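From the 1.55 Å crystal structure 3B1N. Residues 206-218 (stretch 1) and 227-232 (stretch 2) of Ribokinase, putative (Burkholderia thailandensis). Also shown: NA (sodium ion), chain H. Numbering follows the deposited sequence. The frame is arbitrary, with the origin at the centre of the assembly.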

# COMPACT_ATOMS: atom_id res chain seq x y z
N SER B 206 15.18 -26.52 -5.79
CA SER B 206 15.30 -26.49 -4.35
C SER B 206 16.41 -25.50 -4.01
O SER B 206 17.16 -25.13 -4.91
CB SER B 206 15.67 -27.89 -3.85
OG SER B 206 16.98 -28.24 -4.31
N GLU B 207 16.52 -25.07 -2.76
CA GLU B 207 17.62 -24.19 -2.37
C GLU B 207 18.97 -24.82 -2.69
O GLU B 207 19.89 -24.12 -3.09
CB GLU B 207 17.57 -23.79 -0.90
CG GLU B 207 16.44 -22.83 -0.54
CD GLU B 207 16.56 -22.31 0.88
OE1 GLU B 207 15.60 -21.67 1.36
OE2 GLU B 207 17.60 -22.53 1.52
N ASP B 208 19.04 -26.15 -2.50
CA ASP B 208 20.22 -26.96 -2.79
C ASP B 208 20.65 -26.81 -4.22
O ASP B 208 21.84 -26.63 -4.50
CB ASP B 208 19.95 -28.46 -2.53
CG ASP B 208 20.06 -28.85 -1.06
OD1 ASP B 208 20.56 -28.06 -0.23
OD2 ASP B 208 19.65 -29.99 -0.74
N GLU B 209 19.67 -26.89 -5.12
CA GLU B 209 19.91 -26.79 -6.55
C GLU B 209 20.33 -25.38 -6.97
O GLU B 209 21.18 -25.22 -7.83
CB GLU B 209 18.70 -27.31 -7.33
CG GLU B 209 18.59 -28.85 -7.21
CD GLU B 209 17.24 -29.45 -7.60
OE1 GLU B 209 17.21 -30.64 -8.00
OE2 GLU B 209 16.19 -28.77 -7.48
N ILE B 210 19.77 -24.36 -6.34
CA ILE B 210 20.17 -23.00 -6.64
C ILE B 210 21.62 -22.76 -6.18
O ILE B 210 22.45 -22.16 -6.90
CB ILE B 210 19.18 -21.99 -5.99
CG1 ILE B 210 17.80 -22.11 -6.64
CG2 ILE B 210 19.69 -20.56 -6.06
CD1 ILE B 210 16.72 -21.44 -5.82
N ALA B 211 21.89 -23.24 -4.97
CA ALA B 211 23.18 -23.07 -4.32
C ALA B 211 24.29 -23.72 -5.15
O ALA B 211 25.42 -23.25 -5.16
CB ALA B 211 23.14 -23.70 -2.93
N SER B 212 23.95 -24.80 -5.86
CA SER B 212 24.94 -25.46 -6.71
C SER B 212 25.31 -24.65 -7.95
O SER B 212 26.34 -24.90 -8.56
CB SER B 212 24.49 -26.87 -7.10
OG SER B 212 23.50 -26.83 -8.12
N ARG B 213 24.48 -23.65 -8.31
CA ARG B 213 24.71 -22.84 -9.51
C ARG B 213 25.31 -21.45 -9.29
O ARG B 213 25.45 -20.67 -10.24
CB ARG B 213 23.42 -22.77 -10.33
CG ARG B 213 22.92 -24.16 -10.75
CD ARG B 213 21.59 -24.02 -11.44
NE ARG B 213 21.23 -25.19 -12.23
CZ ARG B 213 20.81 -26.35 -11.73
NH1 ARG B 213 20.49 -27.33 -12.57
NH2 ARG B 213 20.73 -26.55 -10.42
N VAL B 214 25.63 -21.14 -8.04
CA VAL B 214 26.26 -19.88 -7.67
C VAL B 214 27.38 -20.11 -6.67
O VAL B 214 27.46 -21.17 -6.04
CB VAL B 214 25.23 -18.88 -7.04
CG1 VAL B 214 24.24 -18.35 -8.12
CG2 VAL B 214 24.49 -19.51 -5.82
N GLN B 215 28.23 -19.11 -6.51
CA GLN B 215 29.24 -19.14 -5.47
C GLN B 215 28.67 -18.95 -4.06
O GLN B 215 29.20 -19.51 -3.09
CB GLN B 215 30.36 -18.14 -5.75
CG GLN B 215 31.19 -18.56 -6.98
CD GLN B 215 32.35 -17.62 -7.25
OE1 GLN B 215 32.81 -16.91 -6.35
NE2 GLN B 215 32.85 -17.62 -8.50
N ALA B 216 27.61 -18.14 -3.94
CA ALA B 216 26.97 -18.00 -2.63
C ALA B 216 25.51 -17.67 -2.84
O ALA B 216 25.18 -16.95 -3.79
CB ALA B 216 27.63 -16.88 -1.76
N LEU B 217 24.67 -18.25 -2.00
CA LEU B 217 23.22 -17.98 -1.95
C LEU B 217 22.98 -17.34 -0.60
O LEU B 217 23.18 -17.95 0.46
CB LEU B 217 22.42 -19.27 -2.06
CG LEU B 217 20.92 -19.28 -1.70
CD1 LEU B 217 20.13 -18.22 -2.49
CD2 LEU B 217 20.29 -20.67 -1.87
N ILE B 218 22.57 -16.07 -0.64
CA ILE B 218 22.41 -15.26 0.56
C ILE B 218 20.93 -15.00 0.73
O ILE B 218 20.28 -14.52 -0.22
CB ILE B 218 23.16 -13.92 0.41
CG1 ILE B 218 24.68 -14.13 0.18
CG2 ILE B 218 22.92 -13.05 1.60
CD1 ILE B 218 25.11 -13.77 -1.21
NA NA H . 25.50 -18.88 -11.55
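Stretch 2 227-232: TIRHRD

Arg229 anchors stretch 2 to stretch 1 through a salt bridge to the helix: its NH2 donates a very short hydrogen bond to Asp208 OD1 (2.5 Å). Asp208 reaches the guanidinium at its edge, near the plane, while Ala211 CB lies over one face, 3.8 Å from Arg229 CZ. The arginine side chain starts at chi1 174° and leaves the usual wells at chi2 (112°) and chi3 (94°). The same residue pairs its backbone with Leu217: Leu217 N donates to Arg229 O (2.8 Å) and Arg229 N to Leu217 O (2.9 Å), both nearly straight. These two bonds set the register of an antiparallel ladder, with residues 227-230 extended and running at 164° to strand 216-218, the axes 4.6 Å apart at closest approach. Ile218 faces Ile228 as a non-hydrogen-bonded pair, CA to CA 4.5 Å. CA-H...O contacts supplement the ladder, from Ala216 CA to Arg229 O (3.1 Å) and from Ile218 CA to Thr227 O (3.4 Å). Water 2 donates to Gln215 O (2.7 Å) and accepts from Arg231 N (3.0 Å), bridging backbones that are too far apart to bond directly. Ile228 packs on one sheet face, its CG1 4.0 Å from Ile218 CG1 and its CG2 4.1 Å from Ala216 CB; Leu217 and Arg229 occupy the other, CB to CB 4.3 Å.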

# COMPACT_ATOMS: atom_id res chain seq x y z
N THR B 227 21.39 -15.99 6.22
CA THR B 227 22.30 -17.13 5.96
C THR B 227 23.07 -16.92 4.69
O THR B 227 22.53 -16.39 3.72
CB THR B 227 21.53 -18.45 5.89
OG1 THR B 227 20.50 -18.33 4.94
CG2 THR B 227 20.92 -18.79 7.23
N ILE B 228 24.32 -17.36 4.69
CA ILE B 228 25.12 -17.34 3.47
C ILE B 228 25.59 -18.75 3.20
O ILE B 228 26.49 -19.28 3.91
CB ILE B 228 26.31 -16.42 3.62
CG1 ILE B 228 25.81 -14.99 3.91
CG2 ILE B 228 27.20 -16.46 2.34
CD1 ILE B 228 26.95 -13.92 4.06
N ARG B 229 25.05 -19.34 2.17
CA ARG B 229 25.41 -20.70 1.75
C ARG B 229 26.44 -20.61 0.63
O ARG B 229 26.19 -20.04 -0.43
CB ARG B 229 24.15 -21.42 1.24
CG ARG B 229 24.46 -22.80 0.64
CD ARG B 229 23.89 -23.87 1.52
NE ARG B 229 22.56 -24.27 1.09
CZ ARG B 229 22.31 -25.39 0.40
NH1 ARG B 229 23.29 -26.19 0.02
NH2 ARG B 229 21.07 -25.67 0.06
N HIS B 230 27.61 -21.24 0.84
CA HIS B 230 28.70 -21.22 -0.13
C HIS B 230 29.30 -22.63 -0.17
O HIS B 230 28.88 -23.49 0.60
CB HIS B 230 29.75 -20.17 0.24
CG HIS B 230 30.29 -20.31 1.63
ND1 HIS B 230 31.56 -20.80 1.90
CD2 HIS B 230 29.74 -20.04 2.84
CE1 HIS B 230 31.75 -20.84 3.20
NE2 HIS B 230 30.67 -20.37 3.80
N ARG B 231 30.27 -22.84 -1.06
CA ARG B 231 31.01 -24.11 -1.27
C ARG B 231 31.19 -24.95 0.01
O ARG B 231 30.72 -26.10 0.10
CB ARG B 231 32.38 -23.73 -1.89
CG ARG B 231 33.37 -24.85 -2.26
CD ARG B 231 33.15 -25.39 -3.67
NE ARG B 231 32.16 -26.46 -3.62
CZ ARG B 231 32.07 -27.47 -4.49
NH1 ARG B 231 32.93 -27.57 -5.51
NH2 ARG B 231 31.12 -28.40 -4.33
N ASP B 232 31.85 -24.37 1.00
CA ASP B 232 32.35 -25.12 2.17
C ASP B 232 31.41 -25.22 3.37
O ASP B 232 31.69 -25.97 4.32
CB ASP B 232 33.67 -24.51 2.63
CG ASP B 232 34.78 -24.68 1.60
OD1 ASP B 232 34.62 -25.53 0.68
OD2 ASP B 232 35.81 -23.95 1.72
O HOH W 1 20.68 -21.70 2.49
O HOH W 2 31.51 -20.79 -2.81
O HOH W 3 21.42 -19.02 2.56
O HOH W 4 27.89 -19.42 -11.84